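Local atomic coordinates of putative oxidoreductase with NAD(P)-binding Rossmann-fold domain (Clostridium difficile, PDB entry 3UUW), a protein that is a putative oxidoreductase of the GFO/IDH/MocA family that probably binds NAD(P) in its Rossmann-fold domain and transfers hydride to or from a substrate not yet identified. Residues I7-I12 and C69-S74; E33-F38 and M55-I60. All coordinates share one frame; numbering follows the deposited sequence. Where two conformers were deposited one is given.

Interaction 1. Residues I7-I12 and C69-S74; sequences IKMGMI and CIFLHS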
loop_
_atom_site.group_PDB
_atom_site.type_symbol
_atom_site.label_atom_id
_atom_site.label_comp_id
_atom_site.label_asym_id
_atom_site.label_seq_id
_atom_site.Cartn_x
_atom_site.Cartn_y
_atom_site.Cartn_z
ATOM N N ILE A 7 35.799 29.040 -1.450
ATOM C CA ILE A 7 35.314 28.710 -2.773
ATOM C C ILE A 7 34.254 29.703 -3.277
ATOM O O ILE A 7 33.275 29.972 -2.596
ATOM C CB ILE A 7 34.749 27.270 -2.809
ATOM C CG1 ILE A 7 35.862 26.257 -2.495
ATOM C CG2 ILE A 7 34.091 26.992 -4.174
ATOM C CD1 ILE A 7 35.363 24.851 -2.310
ATOM N N LYS A 8 34.475 30.220 -4.486
ATOM C CA LYS A 8 33.578 31.165 -5.136
ATOM C C LYS A 8 32.810 30.425 -6.233
ATOM O O LYS A 8 33.409 29.848 -7.136
ATOM C CB LYS A 8 34.371 32.325 -5.750
ATOM C CG LYS A 8 35.160 33.178 -4.737
ATOM C CD LYS A 8 35.825 34.400 -5.393
ATOM C CE LYS A 8 34.858 35.591 -5.544
ATOM N NZ LYS A 8 35.313 36.655 -6.527
ATOM N N MET A 9 31.491 30.454 -6.159
ATOM C CA MET A 9 30.650 29.758 -7.137
ATOM C C MET A 9 29.754 30.731 -7.884
ATOM O O MET A 9 29.236 31.692 -7.297
ATOM C CB MET A 9 29.809 28.694 -6.409
ATOM C CG MET A 9 28.869 27.815 -7.268
ATOM S SD MET A 9 27.305 28.592 -7.710
ATOM C CE MET A 9 26.476 28.590 -6.126
ATOM N N GLY A 10 29.552 30.454 -9.170
ATOM C CA GLY A 10 28.609 31.189 -9.991
ATOM C C GLY A 10 27.685 30.184 -10.638
ATOM O O GLY A 10 28.014 28.997 -10.749
ATOM N N MET A 11 26.548 30.662 -11.111
ATOM C CA MET A 11 25.597 29.830 -11.822
ATOM C C MET A 11 25.334 30.426 -13.189
ATOM O O MET A 11 25.129 31.634 -13.305
ATOM C CB MET A 11 24.269 29.721 -11.050
ATOM C CG MET A 11 23.268 28.793 -11.701
ATOM S SD MET A 11 21.819 28.502 -10.651
ATOM C CE MET A 11 22.517 27.503 -9.359
ATOM N N ILE A 12 25.331 29.573 -14.219
ATOM C CA ILE A 12 24.976 29.985 -15.568
ATOM C C ILE A 12 23.774 29.174 -16.028
ATOM O O ILE A 12 23.803 27.936 -16.024
ATOM C CB ILE A 12 26.176 29.822 -16.551
ATOM C CG1 ILE A 12 27.273 30.832 -16.202
ATOM C CG2 ILE A 12 25.745 29.987 -17.980
ATOM C CD1 ILE A 12 28.590 30.629 -16.967
ATOM N N CYS A 69 34.351 28.032 -9.583
ATOM C CA CYS A 69 33.533 26.969 -10.156
ATOM C C CYS A 69 32.180 27.510 -10.596
ATOM O O CYS A 69 31.718 28.558 -10.116
ATOM C CB CYS A 69 33.352 25.829 -9.157
ATOM S SG CYS A 69 32.355 26.228 -7.684
ATOM N N ILE A 70 31.550 26.775 -11.505
ATOM C CA ILE A 70 30.283 27.151 -12.092
ATOM C C ILE A 70 29.353 25.951 -12.160
ATOM O O ILE A 70 29.773 24.854 -12.549
ATOM C CB ILE A 70 30.479 27.658 -13.540
ATOM C CG1 ILE A 70 31.356 28.926 -13.575
ATOM C CG2 ILE A 70 29.121 27.891 -14.255
ATOM C CD1 ILE A 70 30.670 30.191 -13.150
ATOM N N PHE A 71 28.098 26.182 -11.777
ATOM C CA PHE A 71 26.975 25.259 -12.025
ATOM C C PHE A 71 26.317 25.758 -13.315
ATOM O O PHE A 71 25.864 26.906 -13.401
ATOM C CB PHE A 71 25.969 25.258 -10.852
ATOM C CG PHE A 71 26.381 24.391 -9.703
ATOM C CD1 PHE A 71 27.338 24.806 -8.805
ATOM C CD2 PHE A 71 25.775 23.164 -9.504
ATOM C CE1 PHE A 71 27.716 24.007 -7.753
ATOM C CE2 PHE A 71 26.155 22.355 -8.447
ATOM C CZ PHE A 71 27.116 22.773 -7.584
ATOM N N LEU A 72 26.346 24.906 -14.331
ATOM C CA LEU A 72 25.828 25.210 -15.661
ATOM C C LEU A 72 24.551 24.417 -15.954
ATOM O O LEU A 72 24.550 23.181 -15.999
ATOM C CB LEU A 72 26.905 24.868 -16.698
ATOM C CG LEU A 72 26.517 25.049 -18.141
ATOM C CD1 LEU A 72 26.197 26.500 -18.454
ATOM C CD2 LEU A 72 27.662 24.549 -19.025
ATOM N N HIS A 73 23.459 25.140 -16.156
ATOM C CA HIS A 73 22.150 24.503 -16.349
ATOM C C HIS A 73 21.531 24.949 -17.646
ATOM O O HIS A 73 20.320 25.097 -17.737
ATOM C CB HIS A 73 21.212 24.813 -15.163
ATOM C CG HIS A 73 21.838 24.584 -13.825
ATOM N ND1 HIS A 73 22.183 23.330 -13.363
ATOM C CD2 HIS A 73 22.195 25.453 -12.853
ATOM C CE1 HIS A 73 22.742 23.441 -12.173
ATOM N NE2 HIS A 73 22.758 24.718 -11.836
ATOM N N SER A 74 22.366 25.143 -18.657
ATOM C CA SER A 74 21.905 25.576 -19.990
ATOM C C SER A 74 21.464 24.403 -20.861
ATOM O O SER A 74 21.625 23.240 -20.502
ATOM C CB SER A 74 23.011 26.363 -20.697
ATOM O OG SER A 74 24.099 25.525 -21.036
#

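Interaction 2. Residues E33-F38 and M55-I60; sequences EFVGAF and MPFDSI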
loop_
_atom_site.group_PDB
_atom_site.type_symbol
_atom_site.label_atom_id
_atom_site.label_comp_id
_atom_site.label_asym_id
_atom_site.label_seq_id
_atom_site.Cartn_x
_atom_site.Cartn_y
_atom_site.Cartn_z
ATOM N N GLU A 33 30.914 30.972 -1.436
ATOM C CA GLU A 33 30.320 32.270 -1.683
ATOM C C GLU A 33 29.594 32.197 -3.023
ATOM O O GLU A 33 30.197 31.785 -4.021
ATOM C CB GLU A 33 31.390 33.357 -1.751
ATOM C CG GLU A 33 30.820 34.752 -1.902
ATOM C CD GLU A 33 31.869 35.847 -2.094
ATOM O OE1 GLU A 33 33.071 35.537 -2.247
ATOM O OE2 GLU A 33 31.466 37.030 -2.102
ATOM N N PHE A 34 28.312 32.578 -3.047
ATOM C CA PHE A 34 27.510 32.617 -4.285
ATOM C C PHE A 34 27.781 33.994 -4.920
ATOM O O PHE A 34 27.117 34.989 -4.623
ATOM C CB PHE A 34 26.019 32.399 -3.985
ATOM C CG PHE A 34 25.212 31.887 -5.164
ATOM C CD1 PHE A 34 25.517 32.243 -6.463
ATOM C CD2 PHE A 34 24.113 31.086 -4.950
ATOM C CE1 PHE A 34 24.747 31.760 -7.536
ATOM C CE2 PHE A 34 23.339 30.615 -6.008
ATOM C CZ PHE A 34 23.668 30.950 -7.309
ATOM N N VAL A 35 28.807 34.032 -5.763
ATOM C CA VAL A 35 29.296 35.276 -6.352
ATOM C C VAL A 35 28.317 35.968 -7.278
ATOM O O VAL A 35 28.221 37.207 -7.275
ATOM C CB VAL A 35 30.621 35.004 -7.117
ATOM C CG1 VAL A 35 31.032 36.207 -7.983
ATOM C CG2 VAL A 35 31.701 34.629 -6.138
ATOM N N GLY A 36 27.602 35.185 -8.075
ATOM C CA GLY A 36 26.673 35.756 -9.027
ATOM C C GLY A 36 26.079 34.745 -9.963
ATOM O O GLY A 36 26.383 33.551 -9.900
ATOM N N ALA A 37 25.237 35.240 -10.866
ATOM C CA ALA A 37 24.573 34.378 -11.807
ATOM C C ALA A 37 24.332 35.109 -13.125
ATOM O O ALA A 37 24.196 36.327 -13.153
ATOM C CB ALA A 37 23.233 33.883 -11.222
ATOM N N PHE A 38 24.293 34.339 -14.202
ATOM C CA PHE A 38 24.040 34.854 -15.523
ATOM C C PHE A 38 23.077 33.928 -16.221
ATOM O O PHE A 38 23.152 32.698 -16.077
ATOM C CB PHE A 38 25.328 34.937 -16.359
ATOM C CG PHE A 38 25.062 35.152 -17.835
ATOM C CD1 PHE A 38 24.798 36.416 -18.327
ATOM C CD2 PHE A 38 24.978 34.072 -18.701
ATOM C CE1 PHE A 38 24.506 36.601 -19.670
ATOM C CE2 PHE A 38 24.694 34.242 -20.032
ATOM C CZ PHE A 38 24.458 35.506 -20.524
ATOM N N MET A 55 24.209 38.686 -7.057
ATOM C CA MET A 55 24.670 39.687 -8.013
ATOM C C MET A 55 24.463 39.177 -9.439
ATOM O O MET A 55 24.942 38.103 -9.781
ATOM C CB MET A 55 26.159 39.966 -7.784
ATOM C CG MET A 55 26.776 40.984 -8.733
ATOM S SD MET A 55 26.072 42.635 -8.563
ATOM C CE MET A 55 26.520 43.015 -6.872
ATOM N N PRO A 56 23.727 39.934 -10.271
ATOM C CA PRO A 56 23.593 39.535 -11.678
ATOM C C PRO A 56 24.834 39.938 -12.479
ATOM O O PRO A 56 25.388 41.036 -12.269
ATOM C CB PRO A 56 22.381 40.320 -12.160
ATOM C CG PRO A 56 22.334 41.523 -11.301
ATOM C CD PRO A 56 22.941 41.142 -9.966
ATOM N N PHE A 57 25.260 39.069 -13.390
ATOM C CA PHE A 57 26.389 39.350 -14.281
ATOM C C PHE A 57 25.890 39.451 -15.729
ATOM O O PHE A 57 24.891 38.842 -16.103
ATOM C CB PHE A 57 27.482 38.287 -14.139
ATOM C CG PHE A 57 28.402 38.509 -12.958
ATOM C CD1 PHE A 57 27.955 38.324 -11.661
ATOM C CD2 PHE A 57 29.713 38.917 -13.152
ATOM C CE1 PHE A 57 28.798 38.538 -10.577
ATOM C CE2 PHE A 57 30.568 39.129 -12.072
ATOM C CZ PHE A 57 30.112 38.944 -10.783
ATOM N N ASP A 58 26.594 40.218 -16.541
ATOM C CA ASP A 58 26.134 40.478 -17.903
ATOM C C ASP A 58 26.667 39.500 -18.947
ATOM O O ASP A 58 26.253 39.556 -20.092
ATOM C CB ASP A 58 26.425 41.921 -18.315
ATOM C CG ASP A 58 27.898 42.258 -18.297
ATOM O OD1 ASP A 58 28.733 41.333 -18.376
ATOM O OD2 ASP A 58 28.216 43.467 -18.204
ATOM N N SER A 59 27.566 38.603 -18.548
ATOM C CA SER A 59 28.098 37.605 -19.476
ATOM C C SER A 59 28.717 36.416 -18.762
ATOM O O SER A 59 29.065 36.491 -17.588
ATOM C CB SER A 59 29.167 38.223 -20.389
ATOM O OG SER A 59 30.341 38.542 -19.660
ATOM N N ILE A 60 28.843 35.323 -19.510
ATOM C CA ILE A 60 29.502 34.117 -19.043
ATOM C C ILE A 60 30.926 34.438 -18.635
ATOM O O ILE A 60 31.397 33.995 -17.592
ATOM C CB ILE A 60 29.552 33.049 -20.171
ATOM C CG1 ILE A 60 28.168 32.479 -20.414
ATOM C CG2 ILE A 60 30.536 31.910 -19.811
ATOM C CD1 ILE A 60 28.003 31.828 -21.801
HETATM O O HOH W 1 25.955 37.368 -5.006
#

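Interaction 1. Residues I7-I12 and C69-S74
Two methionines of strand 8-12 each bring their sulfur up to a ring of the neighbouring segment: Met9 to Phe71 of strand 69-72 and Met11 to His73 just past its end. Met9, Met11, Cys69 and Phe71 share one face of the parallel sheet. Met9 CG lies at the edge of the phenyl ring, 3.7 Å from Phe71 CD1. Its SD approaches obliquely, 5.1 Å from the centre of the Phe71 ring, a Met-aromatic contact in which the two side chains cross at about a right angle. Met11 repeats the crossing two residues further along both segments; its SD sits at the edge of the imidazole, and the bend at chi3 (-70°) brings Met11 CE to 3.7 Å from His73 NE2. The other nitrogen of that ring, ND1, is hydrogen-bonded to Asp96, and Tyr22 stacks on the ring.

Beneath these side chains five backbone hydrogen bonds join the segments. They straighten toward the C-terminal end, from 142° at the hydrogen for Cys69 N to Lys8 O to 172° for His73 N to Ile12 O. On the other face Ile12 CG2 packs 3.5 Å from Leu72 CD1, while Ile12 CD1 rests against Ile70 CG2. Gly10, paired with Ile70, leaves room for Ile70 CD1, which lies 3.8 Å from Gly10 O.

Helices 16-26 and 269-281 cover the face of Met9, Met11 and Phe71, helix 79-88 that of Ile12 and Leu72. Parallel central strands between helical layers, with 8-12 running into a GxGxxA sequence, are characteristic of the dinucleotide-binding Rossmann fold.

Interaction 2. Residues E33-F38 and M55-I60
Met55 opens the contact between the loop 55-60 and strand 33-38, an outermost strand of the Rossmann sheet within this chain. Its CB lies 3.5 Å from Val35 O, and its N donates to a water that in turn donates to Phe34 O and, weakly, to Val35 O. Met55 O accepts from Ala37 N at 3.1 Å. Pro56 then forms a single backbone bridge with Ala37, with its CA-H directed at Ala37 O, while its side chain packs against Arg45 and Cys49 of helix 42-52. At Phe57 the backbone N donates to Ala37 O (3.0 Å), tilted 28° from the carbonyl plane. The Phe57 ring lies against Val35 and Gly36, crossing the Val35 side chain obliquely: CE1 comes 3.8 Å from Gly36 CA, and CZ touches Val35 CG1.

From here the loop passes one edge of the Phe38 ring, whose CG is anti to the backbone N (chi1 166°), and then crosses one face. Phe57 O lies in the ring plane at its edge, and Asp58 O is near CE1. Ser59, the N-cap of helix 60-64, sets its CA over the face in a CH-pi contact, 4.1 Å from the ring centre. Beyond it, Ile60 N stands over the middle of the same ring, and Ile60 CG1 packs 3.9 Å from Phe38 CE2.

In the fold
The two interactions share one parallel sheet through neighbouring strands 8-12 and 33-38, and their centres lie 9 Å apart. Strand 8-12 pairs with 69-72 in interaction 1 and, on its other side, with 33-38 of interaction 2, where Ile7 O and Met9 O probably accept hydrogen bonds from Glu33 N and Val35 N. Interaction 1 is buried core, a regular parallel pairing with aliphatic, sulfur and aromatic packing between helical layers. Interaction 2 lies at the surface, where a loop leading into helix 60-64 makes two direct backbone bonds to the outer strand; a bridging water at one end and carbonyl and CH-pi contacts about Phe38 at the other replace the repeating strand-to-strand pattern of the interior.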